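Local coordinates for protein aminotransferase, class I (Staphylococcus aureus, PDB 2O1B) that probably catalyses pyridoxal-phosphate-dependent transfer of amino groups between amino acids and 2-oxo acids, as an aspartate-type aminotransferase of class I, at residues G195-K200 and H332-I337; G224-D229 and E306-V311. One frame throughout, in Å; residues are numbered along the deposited sequence. Where two conformers were deposited one is given.

Contact 1 (G195-K200 and H332-I337)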
ATOM      1  N   GLY A 195       5.711  18.768  19.211  1.00 22.40           N
ATOM      2  CA  GLY A 195       7.090  19.155  18.851  1.00 22.58           C
ATOM      3  C   GLY A 195       8.155  18.758  19.875  1.00 22.77           C
ATOM      4  O   GLY A 195       9.318  19.187  19.780  1.00 21.91           O
ATOM      5  N   SER A 196       7.736  17.941  20.847  1.00 22.91           N
ATOM      6  CA  SER A 196       8.574  17.477  21.939  1.00 23.53           C
ATOM      7  C   SER A 196       9.642  16.545  21.394  1.00 24.19           C
ATOM      8  O   SER A 196       9.389  15.802  20.449  1.00 24.48           O
ATOM      9  CB  SER A 196       7.723  16.704  22.945  1.00 23.57           C
ATOM     10  OG  SER A 196       6.588  17.460  23.367  1.00 22.70           O
ATOM     11  N   THR A 197      10.827  16.581  22.000  1.00 24.43           N
ATOM     12  CA  THR A 197      11.950  15.737  21.589  1.00 24.35           C
ATOM     13  C   THR A 197      12.341  14.760  22.706  1.00 24.83           C
ATOM     14  O   THR A 197      11.977  14.966  23.870  1.00 24.15           O
ATOM     15  CB  THR A 197      13.180  16.578  21.192  1.00 24.09           C
ATOM     16  OG1 THR A 197      13.487  17.518  22.229  1.00 22.52           O
ATOM     17  CG2 THR A 197      12.925  17.324  19.862  1.00 24.72           C
ATOM     18  N   ALA A 198      13.066  13.701  22.341  1.00 24.78           N
ATOM     19  CA  ALA A 198      13.561  12.736  23.318  1.00 25.48           C
ATOM     20  C   ALA A 198      15.066  12.846  23.466  1.00 25.92           C
ATOM     21  O   ALA A 198      15.737  13.534  22.682  1.00 26.26           O
ATOM     22  CB  ALA A 198      13.170  11.328  22.923  1.00 25.15           C
ATOM     23  N   THR A 199      15.599  12.202  24.499  1.00 26.12           N
ATOM     24  CA  THR A 199      17.043  12.068  24.631  1.00 26.23           C
ATOM     25  C   THR A 199      17.414  10.600  24.718  1.00 26.09           C
ATOM     26  O   THR A 199      16.547   9.734  24.923  1.00 25.45           O
ATOM     27  CB  THR A 199      17.599  12.795  25.867  1.00 26.17           C
ATOM     28  OG1 THR A 199      17.163  12.117  27.047  1.00 27.78           O
ATOM     29  CG2 THR A 199      17.143  14.243  25.900  1.00 26.69           C
ATOM     30  N   LYS A 200      18.705  10.323  24.560  1.00 25.71           N
ATOM     31  CA  LYS A 200      19.198   8.964  24.689  1.00 26.21           C
ATOM     32  C   LYS A 200      18.654   8.348  25.971  1.00 25.84           C
ATOM     33  O   LYS A 200      18.213   7.199  25.978  1.00 25.60           O
ATOM     34  CB  LYS A 200      20.720   8.942  24.689  1.00 26.32           C
ATOM     35  CG  LYS A 200      21.319   7.553  24.896  1.00 28.44           C
ATOM     36  CD  LYS A 200      22.810   7.555  24.634  1.00 30.95           C
ATOM     37  CE  LYS A 200      23.297   6.155  24.313  1.00 33.25           C
ATOM     38  NZ  LYS A 200      24.680   6.175  23.776  1.00 34.34           N
ATOM     39  N   HIS A 332       6.887  25.725  23.554  1.00 22.72           N
ATOM     40  CA  HIS A 332       8.085  25.870  22.721  1.00 23.00           C
ATOM     41  C   HIS A 332       8.365  24.561  21.972  1.00 23.15           C
ATOM     42  O   HIS A 332       8.367  23.481  22.577  1.00 23.31           O
ATOM     43  CB  HIS A 332       9.278  26.293  23.605  1.00 23.12           C
ATOM     44  CG  HIS A 332      10.591  26.370  22.888  1.00 23.03           C
ATOM     45  ND1 HIS A 332      11.667  25.577  23.230  1.00 24.33           N
ATOM     46  CD2 HIS A 332      11.011  27.154  21.868  1.00 22.79           C
ATOM     47  CE1 HIS A 332      12.689  25.864  22.443  1.00 24.49           C
ATOM     48  NE2 HIS A 332      12.317  26.817  21.606  1.00 23.69           N
ATOM     49  N   ALA A 333       8.568  24.670  20.655  1.00 22.86           N
ATOM     50  CA  ALA A 333       8.839  23.529  19.790  1.00 22.89           C
ATOM     51  C   ALA A 333      10.322  23.186  19.802  1.00 23.23           C
ATOM     52  O   ALA A 333      11.168  24.062  19.643  1.00 22.37           O
ATOM     53  CB  ALA A 333       8.414  23.839  18.364  1.00 22.97           C
ATOM     54  N   LYS A 334      10.634  21.906  19.967  1.00 23.16           N
ATOM     55  CA  LYS A 334      12.041  21.484  20.045  1.00 23.76           C
ATOM     56  C   LYS A 334      12.476  20.762  18.775  1.00 23.74           C
ATOM     57  O   LYS A 334      13.666  20.631  18.491  1.00 23.34           O
ATOM     58  CB  LYS A 334      12.258  20.587  21.256  1.00 23.72           C
ATOM     59  CG  LYS A 334      11.812  21.192  22.596  1.00 25.50           C
ATOM     60  CD  LYS A 334      12.163  20.249  23.731  1.00 27.15           C
ATOM     61  CE  LYS A 334      11.325  20.501  24.962  1.00 29.04           C
ATOM     62  NZ  LYS A 334      11.649  19.429  25.933  1.00 31.84           N
ATOM     63  N   GLY A 335      11.488  20.289  18.029  1.00 24.18           N
ATOM     64  CA  GLY A 335      11.695  19.677  16.722  1.00 24.61           C
ATOM     65  C   GLY A 335      10.400  19.602  15.930  1.00 25.01           C
ATOM     66  O   GLY A 335       9.344  20.064  16.388  1.00 24.99           O
ATOM     67  N   GLY A 336      10.475  19.027  14.732  1.00 25.12           N
ATOM     68  CA  GLY A 336       9.310  18.952  13.859  1.00 25.24           C
ATOM     69  C   GLY A 336       9.088  20.263  13.136  1.00 25.94           C
ATOM     70  O   GLY A 336       9.993  21.081  13.041  1.00 25.95           O
ATOM     71  N   ILE A 337       7.877  20.467  12.628  1.00 25.92           N
ATOM     72  CA  ILE A 337       7.595  21.623  11.789  1.00 26.22           C
ATOM     73  C   ILE A 337       6.409  22.475  12.306  1.00 25.88           C
ATOM     74  O   ILE A 337       5.893  23.313  11.575  1.00 25.54           O
ATOM     75  CB  ILE A 337       7.365  21.192  10.307  1.00 26.65           C
ATOM     76  CG1 ILE A 337       6.140  20.276  10.183  1.00 26.33           C
ATOM     77  CG2 ILE A 337       8.640  20.511   9.722  1.00 26.83           C
ATOM     78  CD1 ILE A 337       5.710  20.024   8.761  1.00 27.02           C
TER
HETATM   79  O   HOH W   1      10.302  17.166  25.134  1.00 18.87           O
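Two backbone hydrogen bonds converge on one carbonyl: Lys334 N and Gly335 N both donate to Gly195 O, each at 3.0 Å. The amide of Gly335 approaches in the carbonyl plane, whereas that of Lys334 comes from above it, 40° out, so one buried oxygen serves two successive amides. Gly195 has a positive phi of 76°, which glycine adopts readily, and the backbone of 332-337 passes close to its CA.

Van der Waals contact comes from Thr197, whose side chain lies across the start of the Lys334 chain. Its methyl CG2 rests 3.6 Å from Lys334 CB, and OG1, set between the backbone N and the carbonyl carbon (chi1 51°), comes within 3.4 Å of Lys334 CD. The branched threonine thus lays its hydroxyl against Lys334 CB and CD, and its methyl against Lys334 CB and the start of Gly335.

Water carries the remaining polar link. From the end of the extended chain Lys334 NZ donates to a water at 2.8 Å, and that water donates to Thr197 O at 3.0 Å. NZ also bonds His166, which ties the ammonium group to a third loop.

The whole joins the loop after strand 182-187 of the large domain's central sheet to the turn between strands 330-331 and 338-342, an interdomain loop contact in the fold type I architecture of pyridoxal-phosphate aminotransferases.

Contact 2 (G224-D229 and E306-V311)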
ATOM      1  N   GLY A 224      12.693  12.986  12.353  1.00 23.67           N
ATOM      2  CA  GLY A 224      14.081  12.756  12.719  1.00 23.17           C
ATOM      3  C   GLY A 224      15.049  13.836  12.279  1.00 22.87           C
ATOM      4  O   GLY A 224      15.953  14.194  13.044  1.00 23.18           O
ATOM      5  N   ALA A 225      14.840  14.382  11.082  1.00 23.03           N
ATOM      6  CA  ALA A 225      15.739  15.403  10.497  1.00 23.27           C
ATOM      7  C   ALA A 225      15.656  16.777  11.174  1.00 23.33           C
ATOM      8  O   ALA A 225      16.586  17.591  11.073  1.00 23.77           O
ATOM      9  CB  ALA A 225      15.442  15.558   9.012  1.00 23.29           C
ATOM     10  N   PHE A 226      14.529  17.032  11.838  1.00 23.61           N
ATOM     11  CA  PHE A 226      14.189  18.348  12.370  1.00 23.17           C
ATOM     12  C   PHE A 226      14.424  18.354  13.895  1.00 23.70           C
ATOM     13  O   PHE A 226      13.540  18.015  14.681  1.00 22.52           O
ATOM     14  CB  PHE A 226      12.732  18.695  11.982  1.00 24.08           C
ATOM     15  CG  PHE A 226      12.456  18.613  10.478  1.00 23.74           C
ATOM     16  CD1 PHE A 226      12.522  19.750   9.677  1.00 24.66           C
ATOM     17  CD2 PHE A 226      12.150  17.386   9.868  1.00 24.74           C
ATOM     18  CE1 PHE A 226      12.280  19.673   8.298  1.00 23.32           C
ATOM     19  CE2 PHE A 226      11.918  17.300   8.502  1.00 22.95           C
ATOM     20  CZ  PHE A 226      11.988  18.457   7.709  1.00 24.26           C
ATOM     21  N   GLY A 227      15.649  18.712  14.293  1.00 23.50           N
ATOM     22  CA  GLY A 227      16.038  18.756  15.704  1.00 23.76           C
ATOM     23  C   GLY A 227      16.714  20.085  15.888  1.00 24.26           C
ATOM     24  O   GLY A 227      17.754  20.338  15.272  1.00 24.21           O
ATOM     25  N   PHE A 228      16.106  20.960  16.683  1.00 24.34           N
ATOM     26  CA  PHE A 228      16.472  22.377  16.636  1.00 24.92           C
ATOM     27  C   PHE A 228      17.665  22.749  17.501  1.00 25.25           C
ATOM     28  O   PHE A 228      18.562  23.441  17.039  1.00 25.01           O
ATOM     29  CB  PHE A 228      15.258  23.275  16.920  1.00 25.19           C
ATOM     30  CG  PHE A 228      14.145  23.112  15.913  1.00 25.39           C
ATOM     31  CD1 PHE A 228      12.823  23.141  16.306  1.00 26.20           C
ATOM     32  CD2 PHE A 228      14.439  22.902  14.563  1.00 26.15           C
ATOM     33  CE1 PHE A 228      11.797  22.983  15.361  1.00 26.38           C
ATOM     34  CE2 PHE A 228      13.423  22.729  13.611  1.00 27.23           C
ATOM     35  CZ  PHE A 228      12.110  22.776  14.009  1.00 24.81           C
ATOM     36  N   ASP A 229      17.684  22.273  18.738  1.00 25.25           N
ATOM     37  CA  ASP A 229      18.784  22.587  19.647  1.00 26.37           C
ATOM     38  C   ASP A 229      19.725  21.400  19.888  1.00 26.67           C
ATOM     39  O   ASP A 229      20.679  21.502  20.659  1.00 26.58           O
ATOM     40  CB  ASP A 229      18.246  23.113  20.976  1.00 26.47           C
ATOM     41  CG  ASP A 229      19.293  23.895  21.765  1.00 27.65           C
ATOM     42  OD1 ASP A 229      19.324  23.748  23.009  1.00 28.48           O
ATOM     43  OD2 ASP A 229      20.083  24.662  21.151  1.00 29.48           O
ATOM     44  N   GLU A 306      20.174  18.658   7.068  1.00 24.22           N
ATOM     45  CA  GLU A 306      20.639  19.659   8.025  0.50 24.62           C
ATOM     46  C   GLU A 306      20.040  21.017   7.688  1.00 24.53           C
ATOM     47  O   GLU A 306      19.521  21.700   8.564  1.00 24.05           O
ATOM     48  CB  GLU A 306      22.166  19.742   8.018  0.50 24.96           C
ATOM     49  CG  GLU A 306      22.749  20.638   9.106  0.50 26.24           C
ATOM     50  CD  GLU A 306      22.559  20.047  10.484  0.50 28.61           C
ATOM     51  OE1 GLU A 306      21.772  20.618  11.277  0.50 28.96           O
ATOM     52  OE2 GLU A 306      23.173  18.990  10.759  0.50 29.51           O
ATOM     53  N   GLU A 307      20.121  21.389   6.408  1.00 24.20           N
ATOM     54  CA  GLU A 307      19.543  22.630   5.896  1.00 25.26           C
ATOM     55  C   GLU A 307      18.065  22.763   6.267  1.00 25.00           C
ATOM     56  O   GLU A 307      17.637  23.816   6.742  1.00 24.85           O
ATOM     57  CB  GLU A 307      19.687  22.699   4.376  1.00 25.63           C
ATOM     58  CG  GLU A 307      19.174  24.000   3.768  1.00 29.01           C
ATOM     59  CD  GLU A 307      19.002  23.928   2.261  1.00 33.26           C
ATOM     60  OE1 GLU A 307      19.933  23.450   1.566  1.00 34.17           O
ATOM     61  OE2 GLU A 307      17.928  24.356   1.773  1.00 34.83           O
ATOM     62  N   GLN A 308      17.307  21.695   6.029  1.00 24.94           N
ATOM     63  CA  GLN A 308      15.883  21.629   6.357  1.00 25.52           C
ATOM     64  C   GLN A 308      15.639  21.928   7.821  1.00 26.30           C
ATOM     65  O   GLN A 308      14.772  22.729   8.156  1.00 26.85           O
ATOM     66  CB  GLN A 308      15.320  20.242   6.043  1.00 25.14           C
ATOM     67  CG  GLN A 308      15.155  19.924   4.558  1.00 24.99           C
ATOM     68  CD  GLN A 308      13.873  20.486   3.985  1.00 25.03           C
ATOM     69  OE1 GLN A 308      13.749  21.696   3.802  1.00 24.06           O
ATOM     70  NE2 GLN A 308      12.898  19.607   3.707  1.00 25.50           N
ATOM     71  N   SER A 309      16.395  21.267   8.692  1.00 27.08           N
ATOM     72  CA  SER A 309      16.280  21.486  10.133  1.00 27.93           C
ATOM     73  C   SER A 309      16.565  22.949  10.475  1.00 27.87           C
ATOM     74  O   SER A 309      15.819  23.578  11.215  1.00 27.81           O
ATOM     75  CB  SER A 309      17.244  20.568  10.887  1.00 28.03           C
ATOM     76  OG  SER A 309      16.844  20.419  12.242  1.00 29.15           O
ATOM     77  N   ASN A 310      17.639  23.497   9.919  1.00 28.19           N
ATOM     78  CA  ASN A 310      17.983  24.881  10.198  1.00 28.52           C
ATOM     79  C   ASN A 310      16.916  25.880   9.740  1.00 28.46           C
ATOM     80  O   ASN A 310      16.606  26.827  10.460  1.00 28.67           O
ATOM     81  CB  ASN A 310      19.364  25.217   9.638  1.00 29.06           C
ATOM     82  CG  ASN A 310      20.474  24.436  10.328  1.00 30.66           C
ATOM     83  OD1 ASN A 310      21.509  24.137   9.724  1.00 33.98           O
ATOM     84  ND2 ASN A 310      20.259  24.092  11.596  1.00 31.94           N
ATOM     85  N   VAL A 311      16.345  25.651   8.555  1.00 28.67           N
ATOM     86  CA  VAL A 311      15.303  26.524   7.995  1.00 28.58           C
ATOM     87  C   VAL A 311      14.078  26.576   8.908  1.00 28.77           C
ATOM     88  O   VAL A 311      13.517  27.643   9.149  1.00 28.53           O
ATOM     89  CB  VAL A 311      14.899  26.094   6.560  1.00 28.66           C
ATOM     90  CG1 VAL A 311      13.513  26.619   6.191  1.00 28.75           C
ATOM     91  CG2 VAL A 311      15.956  26.577   5.526  1.00 27.71           C
TER
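With its OG anti to the backbone N (chi1 -160°), Ser309 directs its hydroxyl from the helix to the backbone of Ala225 to Gly227, while Phe226, whose CG lies anti to the carbonyl carbon, lays its ring alongside the Gln308 side chain. This is a loop packed on a helix in the fold type I aminotransferase: the segment 224-229, which follows strand 216-220 of the central sheet, lies against helix 302-325.

Ser309 is the hub. Gly227 N donates to Ser309 OG at 2.9 Å, with an N-H...O angle of 143°. Ser309 OG also stands 3.1 Å from Ala225 O, a weak bond whose proton is not settled. A serine suits the place because its small side chain lets the loop come close, with the CA atoms of Phe226 and Ser309 only 4.4 Å apart, and still offers the loop amide a buried acceptor.

The Gln308 chain runs beside the Phe226 ring in the same direction, with the amide and ring planes 59° apart. Here the glutamine contributes its aliphatic base: Gln308 CB reaches Phe226 CE1 at 3.8 Å. Its chain then bends at chi2, and NE2 bonds Asn256 OD1 and Gly254 O, so the polar end anchors the helix to another loop. The large Phe226 ring also touches Pro57 and Lys253, so it is in contact with both the helix and a residue of the cofactor pocket.

Phe228 packs on the next part of the helix, with Phe312 and Arg316 also against its ring. Its edge is turned to the helix backbone: Ser309 O lies near the ring plane, 3.5 Å from Phe228 CE2.

From the N terminus the chain first passes 195-200, then follows strand 216-220 to reach 224-229, runs on through the rest of the central sheet to helix 302-325, and arrives at 332-337 after that helix and the short strand 330-331. Contact 2 therefore closes the inner loop of 76 residues, and contact 1 the outer one of 131; they nest without crossing. The two also meet directly, their centres about 11 Å apart. Lys334 O probably accepts from Phe228 N, and Gly336 N probably donates to Phe226 O, so 224-229 touches both the loop 332-337 and helix 302-325. Contact 1 ties a large-domain loop to the loop before strand 338-342; contact 2 ties another to helix 302-325.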